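Local coordinates for UPF0255 protein frsA (PDB 4I4C), which probably hydrolyses carboxylic esters, as a member of the FrsA family of alpha/beta-hydrolase-clan proteins, at residues Trp102-Ala113 with Ala124-Ala135. Sequence-based numbering, arbitrary orientation.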
loop_
_atom_site.group_PDB
_atom_site.type_symbol
_atom_site.label_atom_id
_atom_site.label_comp_id
_atom_site.label_asym_id
_atom_site.label_seq_id
_atom_site.Cartn_x
_atom_site.Cartn_y
_atom_site.Cartn_z
ATOM N N TRP A 102 15.805 -7.761 7.153
ATOM C CA TRP A 102 14.576 -7.153 7.672
ATOM C C TRP A 102 13.833 -8.137 8.561
ATOM O O TRP A 102 13.240 -7.755 9.556
ATOM C CB TRP A 102 13.668 -6.624 6.555
ATOM C CG TRP A 102 14.087 -5.268 6.057
ATOM C CD1 TRP A 102 14.810 -4.985 4.919
ATOM C CD2 TRP A 102 13.840 -4.011 6.699
ATOM N NE1 TRP A 102 15.014 -3.627 4.817
ATOM C CE2 TRP A 102 14.429 -3.006 5.892
ATOM C CE3 TRP A 102 13.178 -3.638 7.877
ATOM C CZ2 TRP A 102 14.376 -1.645 6.233
ATOM C CZ3 TRP A 102 13.119 -2.280 8.206
ATOM C CH2 TRP A 102 13.712 -1.305 7.385
ATOM N N THR A 103 13.898 -9.415 8.209
ATOM C CA THR A 103 13.249 -10.440 9.026
ATOM C C THR A 103 13.939 -10.561 10.386
ATOM O O THR A 103 13.284 -10.778 11.409
ATOM C CB THR A 103 13.209 -11.792 8.277
ATOM O OG1 THR A 103 12.367 -11.656 7.127
ATOM C CG2 THR A 103 12.654 -12.895 9.154
ATOM N N ARG A 104 15.262 -10.385 10.397
ATOM C CA ARG A 104 16.015 -10.338 11.648
ATOM C C ARG A 104 15.475 -9.300 12.607
ATOM O O ARG A 104 15.365 -9.557 13.799
ATOM C CB ARG A 104 17.477 -9.993 11.392
ATOM C CG ARG A 104 18.326 -11.138 10.996
ATOM C CD ARG A 104 19.769 -10.651 10.876
ATOM N NE ARG A 104 20.585 -11.082 12.003
ATOM C CZ ARG A 104 21.903 -10.914 12.064
ATOM N NH1 ARG A 104 22.534 -10.310 11.062
ATOM N NH2 ARG A 104 22.590 -11.350 13.118
ATOM N N LEU A 105 15.206 -8.104 12.094
ATOM C CA LEU A 105 14.638 -7.034 12.910
ATOM C C LEU A 105 13.235 -7.415 13.376
ATOM O O LEU A 105 12.899 -7.228 14.545
ATOM C CB LEU A 105 14.630 -5.679 12.170
ATOM C CG LEU A 105 14.180 -4.479 13.017
ATOM C CD1 LEU A 105 15.051 -4.257 14.273
ATOM C CD2 LEU A 105 14.086 -3.186 12.194
ATOM N N GLY A 106 12.425 -7.965 12.477
ATOM C CA GLY A 106 11.134 -8.503 12.887
ATOM C C GLY A 106 11.223 -9.487 14.053
ATOM O O GLY A 106 10.458 -9.418 15.021
ATOM N N MET A 107 12.177 -10.406 13.982
ATOM C CA MET A 107 12.271 -11.437 15.012
ATOM C C MET A 107 12.732 -10.866 16.349
ATOM O O MET A 107 12.413 -11.412 17.402
ATOM C CB MET A 107 13.157 -12.578 14.538
ATOM C CG MET A 107 12.552 -13.361 13.382
ATOM S SD MET A 107 13.708 -14.592 12.710
ATOM C CE MET A 107 12.598 -15.612 11.732
ATOM N N GLU A 108 13.450 -9.746 16.297
ATOM C CA GLU A 108 13.941 -9.060 17.484
ATOM C C GLU A 108 12.799 -8.355 18.209
ATOM O O GLU A 108 12.741 -8.324 19.453
ATOM C CB GLU A 108 15.022 -8.039 17.100
ATOM C CG GLU A 108 15.731 -7.411 18.284
ATOM C CD GLU A 108 16.666 -8.387 19.008
ATOM O OE1 GLU A 108 16.885 -9.520 18.511
ATOM O OE2 GLU A 108 17.171 -8.015 20.085
ATOM N N HIS A 109 11.899 -7.765 17.428
ATOM C CA HIS A 109 10.662 -7.238 17.984
ATOM C C HIS A 109 9.813 -8.372 18.548
ATOM O O HIS A 109 9.264 -8.254 19.638
ATOM C CB HIS A 109 9.868 -6.467 16.931
ATOM C CG HIS A 109 10.416 -5.107 16.654
ATOM N ND1 HIS A 109 10.483 -4.130 17.619
ATOM C CD2 HIS A 109 10.937 -4.564 15.530
ATOM C CE1 HIS A 109 11.015 -3.037 17.100
ATOM N NE2 HIS A 109 11.304 -3.276 15.834
ATOM N N GLN A 110 9.702 -9.466 17.800
ATOM C CA GLN A 110 8.877 -10.584 18.248
ATOM C C GLN A 110 9.469 -11.238 19.510
ATOM O O GLN A 110 8.728 -11.834 20.293
ATOM C CB GLN A 110 8.669 -11.599 17.116
ATOM C CG GLN A 110 7.483 -12.530 17.321
ATOM C CD GLN A 110 6.971 -13.134 16.022
ATOM O OE1 GLN A 110 7.624 -13.055 14.978
ATOM N NE2 GLN A 110 5.793 -13.740 16.080
ATOM N N LYS A 111 10.791 -11.111 19.704
ATOM C CA LYS A 111 11.461 -11.527 20.950
ATOM C C LYS A 111 11.150 -10.590 22.118
ATOM O O LYS A 111 10.750 -11.041 23.187
ATOM C CB LYS A 111 12.986 -11.613 20.782
ATOM C CG LYS A 111 13.500 -12.961 20.287
ATOM C CD LYS A 111 14.979 -13.180 20.650
ATOM C CE LYS A 111 15.817 -13.595 19.439
ATOM N NZ LYS A 111 15.268 -14.793 18.745
ATOM N N ARG A 112 11.348 -9.288 21.923
ATOM C CA ARG A 112 11.004 -8.319 22.961
ATOM C C ARG A 112 9.522 -8.412 23.351
ATOM O O ARG A 112 9.156 -8.114 24.491
ATOM C CB ARG A 112 11.331 -6.889 22.521
ATOM C CG ARG A 112 12.802 -6.610 22.266
ATOM C CD ARG A 112 13.054 -5.114 22.138
ATOM N NE ARG A 112 14.458 -4.802 21.888
ATOM C CZ ARG A 112 14.987 -4.663 20.677
ATOM N NH1 ARG A 112 14.225 -4.814 19.601
ATOM N NH2 ARG A 112 16.277 -4.373 20.539
ATOM N N ALA A 113 8.682 -8.829 22.403
ATOM C CA ALA A 113 7.240 -8.944 22.637
ATOM C C ALA A 113 6.892 -9.958 23.737
ATOM O O ALA A 113 5.951 -9.756 24.508
ATOM C CB ALA A 113 6.511 -9.297 21.334
ATOM N N ALA A 124 4.781 -4.232 20.057
ATOM C CA ALA A 124 6.030 -4.804 19.601
ATOM C C ALA A 124 5.716 -5.752 18.454
ATOM O O ALA A 124 6.490 -5.881 17.506
ATOM C CB ALA A 124 6.746 -5.540 20.747
ATOM N N LEU A 125 4.563 -6.403 18.534
ATOM C CA LEU A 125 4.192 -7.354 17.497
ATOM C C LEU A 125 3.784 -6.620 16.216
ATOM O O LEU A 125 4.092 -7.088 15.119
ATOM C CB LEU A 125 3.105 -8.330 17.976
ATOM C CG LEU A 125 3.567 -9.422 18.955
ATOM C CD1 LEU A 125 2.390 -10.055 19.696
ATOM C CD2 LEU A 125 4.365 -10.495 18.231
ATOM N N PHE A 126 3.101 -5.479 16.364
ATOM C CA PHE A 126 2.772 -4.624 15.217
ATOM C C PHE A 126 4.052 -4.121 14.549
ATOM O O PHE A 126 4.157 -4.130 13.329
ATOM C CB PHE A 126 1.878 -3.447 15.633
ATOM C CG PHE A 126 0.416 -3.805 15.766
ATOM C CD1 PHE A 126 -0.237 -4.483 14.745
ATOM C CD2 PHE A 126 -0.298 -3.459 16.905
ATOM C CE1 PHE A 126 -1.579 -4.823 14.862
ATOM C CE2 PHE A 126 -1.646 -3.787 17.029
ATOM C CZ PHE A 126 -2.283 -4.472 16.008
ATOM N N SER A 127 5.030 -3.704 15.351
ATOM C CA SER A 127 6.347 -3.361 14.815
ATOM C C SER A 127 6.969 -4.513 14.030
ATOM O O SER A 127 7.597 -4.310 12.987
ATOM C CB SER A 127 7.296 -2.973 15.940
ATOM O OG SER A 127 6.887 -1.763 16.521
ATOM N N ALA A 128 6.798 -5.723 14.546
ATOM C CA ALA A 128 7.369 -6.918 13.929
ATOM C C ALA A 128 6.716 -7.184 12.577
ATOM O O ALA A 128 7.401 -7.487 11.588
ATOM C CB ALA A 128 7.185 -8.112 14.837
ATOM N N SER A 129 5.385 -7.063 12.558
ATOM C CA SER A 129 4.579 -7.228 11.359
ATOM C C SER A 129 5.074 -6.324 10.260
ATOM O O SER A 129 5.203 -6.742 9.113
ATOM C CB SER A 129 3.120 -6.867 11.635
ATOM O OG SER A 129 2.330 -7.208 10.511
ATOM N N LEU A 130 5.353 -5.079 10.626
ATOM C CA LEU A 130 5.803 -4.083 9.660
ATOM C C LEU A 130 7.177 -4.444 9.115
ATOM O O LEU A 130 7.436 -4.299 7.909
ATOM C CB LEU A 130 5.858 -2.709 10.313
ATOM C CG LEU A 130 6.179 -1.579 9.347
ATOM C CD1 LEU A 130 5.163 -1.561 8.221
ATOM C CD2 LEU A 130 6.176 -0.276 10.113
ATOM N N CYS A 131 8.059 -4.912 9.999
ATOM C CA CYS A 131 9.399 -5.303 9.558
ATOM C C CYS A 131 9.332 -6.457 8.570
ATOM O O CYS A 131 10.049 -6.459 7.580
ATOM C CB CYS A 131 10.302 -5.652 10.736
ATOM S SG CYS A 131 10.682 -4.228 11.742
ATOM N N TYR A 132 8.461 -7.426 8.851
ATOM C CA TYR A 132 8.242 -8.557 7.964
ATOM C C TYR A 132 7.660 -8.142 6.605
ATOM O O TYR A 132 8.019 -8.715 5.574
ATOM C CB TYR A 132 7.294 -9.573 8.616
ATOM C CG TYR A 132 7.855 -10.280 9.819
ATOM C CD1 TYR A 132 9.192 -10.684 9.855
ATOM C CD2 TYR A 132 7.064 -10.529 10.928
ATOM C CE1 TYR A 132 9.715 -11.322 10.955
ATOM C CE2 TYR A 132 7.586 -11.170 12.047
ATOM C CZ TYR A 132 8.912 -11.567 12.049
ATOM O OH TYR A 132 9.449 -12.213 13.146
ATOM N N SER A 133 6.729 -7.189 6.620
ATOM C CA SER A 133 6.154 -6.633 5.393
ATOM C C SER A 133 7.232 -5.971 4.536
ATOM O O SER A 133 7.343 -6.231 3.335
ATOM C CB SER A 133 5.029 -5.638 5.711
ATOM O OG SER A 133 4.558 -5.012 4.525
ATOM N N ILE A 134 8.029 -5.114 5.155
ATOM C CA ILE A 134 9.174 -4.512 4.466
ATOM C C ILE A 134 10.165 -5.566 3.935
ATOM O O ILE A 134 10.697 -5.437 2.825
ATOM C CB ILE A 134 9.899 -3.524 5.397
ATOM C CG1 ILE A 134 8.973 -2.334 5.693
ATOM C CG2 ILE A 134 11.213 -3.082 4.784
ATOM C CD1 ILE A 134 9.350 -1.523 6.912
ATOM N N ALA A 135 10.412 -6.611 4.728
ATOM C CA ALA A 135 11.239 -7.737 4.275
ATOM C C ALA A 135 10.758 -8.298 2.930
ATOM O O ALA A 135 11.560 -8.679 2.077
ATOM C CB ALA A 135 11.277 -8.848 5.336
#
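Tyr132, Cys131 and His109 are the knobs of an antiparallel helical hairpin built from helices 98-114 and 121-136; segments 102-113 and 124-135 run at 169° to each other, their axes 7.7 Å apart at closest approach. Gly106 permits this close approach: its CA lies 4.2 Å from Ala128 CA, and the Tyr132 ring lies against the glycine backbone, ringed by Thr103, Gly106, Met107 and Gln110. Cys131 enters a second hole, formed by Trp102, Leu105, Gly106 and His109, where its SG comes within 3.6 Å of Leu105 CD2. In the reverse direction His109 fits among Ala124, Ser127, Ala128 and Cys131.

CH-pi contacts are made to all three rings. Ile134 CG2, anti to the backbone N, lies over the face of the Trp102 six-membered ring, displaced toward the CD2-CE2 fusion bond, 3.5 Å from the centroid; CD1 of the other branch reaches only CZ3. Ser127 CB lies over the centre of one His109 face, while Cys131 SG stands at its edge; His109 NE2 makes a weak hydrogen bond to Glu66. Gly106 CA sits off-centre over Tyr132. At the two ends of the segment pair, Trp102 CB meets Ala135 CB and Ala113 CB meets Ala124 CB and Leu125 CG. Helix 64-75 packs on Trp102, and helix 144-163 on Leu125 and Tyr132.

Trp98 NE1 hydrogen-bonds Ile134 O, tying the helices beyond segment 102-113. Between the segments the one hydrogen bond joins side chains: the extended Gln110 chain carries its amide to the phenol edge, where Tyr132 OH donates to Gln110 OE1 at 2.7 Å, nearly in line with the amide carbonyl (161°) and with amide and ring planes turned 56° apart.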